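Local coordinates for protein aminotransferase (Psychrobacter arcticus 273-4, PDB 3IF2) that probably transfers amino groups between amino acids and oxo acids, such as valine and pyruvate, using a bound pyridoxal 5'-phosphate cofactor, at residues Ser273-Gly285 against Ala307-Leu319. Residues are numbered along the deposited sequence; the frame is centred on the assembly and turned at random.
With PLP (pyridoxal-5'-phosphate), chain C.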
loop_
_atom_site.group_PDB
_atom_site.type_symbol
_atom_site.label_atom_id
_atom_site.label_comp_id
_atom_site.label_asym_id
_atom_site.label_seq_id
_atom_site.Cartn_x
_atom_site.Cartn_y
_atom_site.Cartn_z
ATOM N N SER A 273 0.229 14.933 0.208
ATOM C CA SER A 273 -0.357 13.940 1.099
ATOM C C SER A 273 -1.544 14.533 1.849
ATOM O O SER A 273 -1.603 15.755 2.041
ATOM C CB SER A 273 0.691 13.493 2.104
ATOM O OG SER A 273 0.228 12.457 2.928
ATOM N N LEU A 274 -2.481 13.655 2.231
ATOM C CA LEU A 274 -3.618 14.007 3.096
ATOM C C LEU A 274 -3.300 13.720 4.578
ATOM O O LEU A 274 -4.122 13.996 5.454
ATOM C CB LEU A 274 -4.888 13.254 2.681
ATOM C CG LEU A 274 -5.485 13.498 1.295
ATOM C CD1 LEU A 274 -6.828 12.714 1.160
ATOM C CD2 LEU A 274 -5.683 14.984 1.067
ATOM N N SER A 275 -2.109 13.195 4.867
ATOM C CA SER A 275 -1.726 12.850 6.245
ATOM C C SER A 275 -1.610 14.057 7.174
ATOM O O SER A 275 -2.183 14.070 8.271
ATOM C CB SER A 275 -0.409 12.069 6.252
ATOM O OG SER A 275 -0.548 10.884 5.516
ATOM N N LYS A 276 -0.954 15.096 6.692
ATOM C CA LYS A 276 -0.677 16.261 7.536
ATOM C C LYS A 276 -1.760 17.324 7.570
ATOM O O LYS A 276 -1.623 18.306 8.297
ATOM C CB LYS A 276 0.735 16.774 7.246
ATOM C CG LYS A 276 1.826 15.629 7.240
ATOM C CD LYS A 276 1.986 14.880 8.585
ATOM C CE LYS A 276 2.834 13.616 8.462
ATOM N NZ LYS A 276 4.053 13.823 7.650
ATOM N N ILE A 277 -2.846 17.126 6.807
ATOM C CA ILE A 277 -4.046 17.943 6.963
ATOM C C ILE A 277 -4.886 17.328 8.085
ATOM O O ILE A 277 -5.841 17.958 8.514
ATOM C CB ILE A 277 -4.897 18.182 5.642
ATOM C CG1 ILE A 277 -5.648 16.937 5.136
ATOM C CG2 ILE A 277 -4.003 18.697 4.543
ATOM C CD1 ILE A 277 -6.605 17.228 3.962
ATOM N N GLY A 278 -4.544 16.103 8.514
ATOM C CA GLY A 278 -5.210 15.371 9.588
ATOM C C GLY A 278 -5.797 14.000 9.262
ATOM O O GLY A 278 -6.523 13.477 10.089
ATOM N N LEU A 279 -5.488 13.401 8.097
ATOM C CA LEU A 279 -6.030 12.072 7.691
ATOM C C LEU A 279 -4.945 11.001 7.441
ATOM O O LEU A 279 -5.033 10.245 6.453
ATOM C CB LEU A 279 -6.909 12.224 6.443
ATOM C CG LEU A 279 -8.094 13.194 6.499
ATOM C CD1 LEU A 279 -8.677 13.427 5.097
ATOM C CD2 LEU A 279 -9.154 12.698 7.487
ATOM N N PRO A 280 -3.945 10.887 8.358
ATOM C CA PRO A 280 -2.870 9.934 8.126
ATOM C C PRO A 280 -3.322 8.485 8.138
ATOM O O PRO A 280 -2.707 7.663 7.455
ATOM C CB PRO A 280 -1.916 10.208 9.283
ATOM C CG PRO A 280 -2.810 10.592 10.383
ATOM C CD PRO A 280 -3.830 11.460 9.716
ATOM N N GLY A 281 -4.390 8.188 8.878
ATOM C CA GLY A 281 -4.930 6.842 8.971
ATOM C C GLY A 281 -5.506 6.306 7.678
ATOM O O GLY A 281 -5.601 5.095 7.506
HETATM N N MSE A 282 -5.874 7.222 6.781
HETATM C CA MSE A 282 -6.415 6.896 5.462
HETATM C C MSE A 282 -5.369 6.535 4.402
HETATM O O MSE A 282 -5.743 5.937 3.392
HETATM C CB MSE A 282 -7.222 8.072 4.930
HETATM C CG MSE A 282 -8.375 8.549 5.803
HETATM SE SE MSE A 282 -9.690 7.179 6.141
HETATM C CE MSE A 282 -11.156 8.461 6.070
ATOM N N ARG A 283 -4.103 6.934 4.584
ATOM C CA ARG A 283 -3.008 6.599 3.672
ATOM C C ARG A 283 -3.247 7.048 2.241
ATOM O O ARG A 283 -3.376 6.214 1.354
ATOM C CB ARG A 283 -2.687 5.076 3.710
ATOM C CG ARG A 283 -2.592 4.388 5.084
ATOM C CD ARG A 283 -1.292 4.604 5.862
ATOM N NE ARG A 283 -0.982 5.991 5.926
ATOM C CZ ARG A 283 0.060 6.631 5.398
ATOM N NH1 ARG A 283 1.143 6.041 4.858
ATOM N NH2 ARG A 283 0.018 7.942 5.518
ATOM N N THR A 284 -3.286 8.364 2.017
ATOM C CA THR A 284 -3.468 8.932 0.656
ATOM C C THR A 284 -2.319 9.855 0.276
ATOM O O THR A 284 -2.149 10.918 0.892
ATOM C CB THR A 284 -4.771 9.733 0.529
ATOM O OG1 THR A 284 -5.841 8.956 1.065
ATOM C CG2 THR A 284 -5.044 10.094 -0.942
ATOM N N GLY A 285 -1.534 9.424 -0.716
ATOM C CA GLY A 285 -0.460 10.217 -1.314
ATOM C C GLY A 285 -0.938 10.679 -2.688
ATOM O O GLY A 285 -1.702 9.967 -3.334
ATOM N N ALA A 307 -5.147 -1.670 -6.556
ATOM C CA ALA A 307 -5.534 -0.254 -6.673
ATOM C C ALA A 307 -5.215 0.431 -5.334
ATOM O O ALA A 307 -5.096 -0.236 -4.314
ATOM C CB ALA A 307 -7.007 -0.105 -7.025
ATOM N N PRO A 308 -4.998 1.743 -5.340
ATOM C CA PRO A 308 -4.734 2.355 -4.060
ATOM C C PRO A 308 -6.034 2.540 -3.276
ATOM O O PRO A 308 -7.148 2.370 -3.790
ATOM C CB PRO A 308 -4.078 3.696 -4.422
ATOM C CG PRO A 308 -4.395 3.943 -5.853
ATOM C CD PRO A 308 -5.081 2.742 -6.415
ATOM N N THR A 309 -5.853 2.916 -2.025
ATOM C CA THR A 309 -6.951 3.164 -1.094
ATOM C C THR A 309 -7.794 4.333 -1.569
ATOM O O THR A 309 -7.297 5.182 -2.314
ATOM C CB THR A 309 -6.393 3.387 0.318
ATOM O OG1 THR A 309 -7.429 3.139 1.245
ATOM C CG2 THR A 309 -5.831 4.760 0.494
ATOM N N ARG A 310 -9.072 4.365 -1.208
ATOM C CA ARG A 310 -9.909 5.485 -1.666
ATOM C C ARG A 310 -10.729 6.252 -0.650
ATOM O O ARG A 310 -11.308 7.276 -1.018
ATOM C CB ARG A 310 -10.740 5.069 -2.879
ATOM C CG ARG A 310 -11.744 4.000 -2.663
ATOM C CD ARG A 310 -12.277 3.457 -3.996
ATOM N NE ARG A 310 -12.916 4.486 -4.819
ATOM C CZ ARG A 310 -13.710 4.281 -5.876
ATOM N NH1 ARG A 310 -14.077 3.063 -6.265
ATOM N NH2 ARG A 310 -14.188 5.342 -6.532
ATOM N N PHE A 311 -10.701 5.873 0.618
ATOM C CA PHE A 311 -11.549 6.570 1.539
ATOM C C PHE A 311 -11.065 7.968 1.895
ATOM O O PHE A 311 -11.893 8.856 2.191
ATOM C CB PHE A 311 -11.979 5.737 2.760
ATOM C CG PHE A 311 -13.381 6.046 3.137
ATOM C CD1 PHE A 311 -14.442 5.428 2.440
ATOM C CD2 PHE A 311 -13.666 7.073 4.024
ATOM C CE1 PHE A 311 -15.778 5.779 2.694
ATOM C CE2 PHE A 311 -15.002 7.438 4.304
ATOM C CZ PHE A 311 -16.058 6.798 3.630
ATOM N N GLY A 312 -9.745 8.165 1.857
ATOM C CA GLY A 312 -9.163 9.481 2.029
ATOM C C GLY A 312 -9.636 10.382 0.892
ATOM O O GLY A 312 -10.080 11.519 1.132
ATOM N N ALA A 313 -9.562 9.852 -0.329
ATOM C CA ALA A 313 -10.081 10.501 -1.539
ATOM C C ALA A 313 -11.558 10.882 -1.381
ATOM O O ALA A 313 -11.953 11.976 -1.735
ATOM C CB ALA A 313 -9.911 9.570 -2.765
ATOM N N ALA A 314 -12.354 9.968 -0.837
ATOM C CA ALA A 314 -13.790 10.184 -0.661
ATOM C C ALA A 314 -14.067 11.392 0.237
ATOM O O ALA A 314 -14.896 12.226 -0.115
ATOM C CB ALA A 314 -14.472 8.930 -0.145
ATOM N N ILE A 315 -13.354 11.505 1.358
ATOM C CA ILE A 315 -13.514 12.662 2.253
ATOM C C ILE A 315 -13.044 13.949 1.580
ATOM O O ILE A 315 -13.764 14.953 1.610
ATOM C CB ILE A 315 -12.759 12.528 3.640
ATOM C CG1 ILE A 315 -13.614 11.882 4.718
ATOM C CG2 ILE A 315 -12.466 13.909 4.256
ATOM C CD1 ILE A 315 -14.149 10.627 4.359
ATOM N N ALA A 316 -11.854 13.900 0.986
ATOM C CA ALA A 316 -11.185 15.093 0.463
ATOM C C ALA A 316 -11.760 15.667 -0.815
ATOM O O ALA A 316 -11.631 16.881 -1.037
ATOM C CB ALA A 316 -9.693 14.827 0.298
ATOM N N THR A 317 -12.403 14.824 -1.632
ATOM C CA THR A 317 -12.970 15.243 -2.936
ATOM C C THR A 317 -13.853 16.510 -2.860
ATOM O O THR A 317 -13.541 17.472 -3.545
ATOM C CB THR A 317 -13.673 14.056 -3.673
ATOM O OG1 THR A 317 -12.687 13.075 -4.014
ATOM C CG2 THR A 317 -14.406 14.495 -4.943
ATOM N N PRO A 318 -14.912 16.523 -2.008
ATOM C CA PRO A 318 -15.734 17.723 -1.912
ATOM C C PRO A 318 -15.018 18.936 -1.323
ATOM O O PRO A 318 -15.330 20.051 -1.725
ATOM C CB PRO A 318 -16.921 17.286 -1.027
ATOM C CG PRO A 318 -16.436 16.106 -0.287
ATOM C CD PRO A 318 -15.531 15.411 -1.265
ATOM N N LEU A 319 -14.077 18.721 -0.406
ATOM C CA LEU A 319 -13.303 19.817 0.203
ATOM C C LEU A 319 -12.298 20.435 -0.807
ATOM O O LEU A 319 -11.875 21.593 -0.627
ATOM C CB LEU A 319 -12.593 19.364 1.500
ATOM C CG LEU A 319 -13.428 18.655 2.589
ATOM C CD1 LEU A 319 -12.574 18.249 3.778
ATOM C CD2 LEU A 319 -14.586 19.497 3.063
HETATM N N1 PLP C . 7.220 13.497 3.780
HETATM C C2 PLP C . 7.663 14.021 4.975
HETATM C C2A PLP C . 8.591 15.192 4.919
HETATM C C3 PLP C . 7.223 13.458 6.195
HETATM O O3 PLP C . 7.635 13.949 7.406
HETATM C C4 PLP C . 6.353 12.342 6.182
HETATM C C4A PLP C . 6.136 11.612 7.503
HETATM O O4A PLP C . 5.005 11.301 7.895
HETATM C C5 PLP C . 5.913 11.815 4.922
HETATM C C6 PLP C . 6.371 12.425 3.739
HETATM C C5A PLP C . 5.000 10.580 4.790
HETATM O O4P PLP C . 3.621 10.881 4.836
HETATM P P PLP C . 2.525 9.792 4.403
HETATM O O1P PLP C . 2.963 8.434 3.909
HETATM O O2P PLP C . 1.828 10.508 3.296
HETATM O O3P PLP C . 1.681 9.603 5.600
HETATM O O HOH W 1 -7.637 7.340 -0.338
#
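Met282, a selenomethionine, lays its CB over the backbone of Gly312, 3.8 Å from the CA, and its bent chain carries CE to the edge of the Phe311 ring, in the ring plane at CD2. Gly312 gives room on this side of the helix: a side chain there would run into Thr284 OG1 and crowd Met282 CB. Next to it, Leu274 CD1 meets Ala316 CB at 3.7 Å, while Leu279 CD1 reaches Ile315 CG2. A water bridges the segments, 2.8 Å from Thr284 OG1 and accepting from Ala313 N. The loop packed in this way is one of the cofactor-binding loops of an aminotransferase of the class I and II family, and its opposite side holds the phosphate. Ser273 OG, anti to the backbone N (chi1 -175°), bonds PLP O2P at 2.5 Å and accepts from Ser275 N in an ST turn; an alanine here would probably leave both O2P and that N-H without this partner. Arg283 NH1 donates to PLP O1P, and its guanidinium is steadied by a nearly straight bond (175°) from NE to Pro280 O at 2.8 Å. Lys276 NZ donates to PLP O4A. Tyr79 of the second subunit also bonds the cofactor.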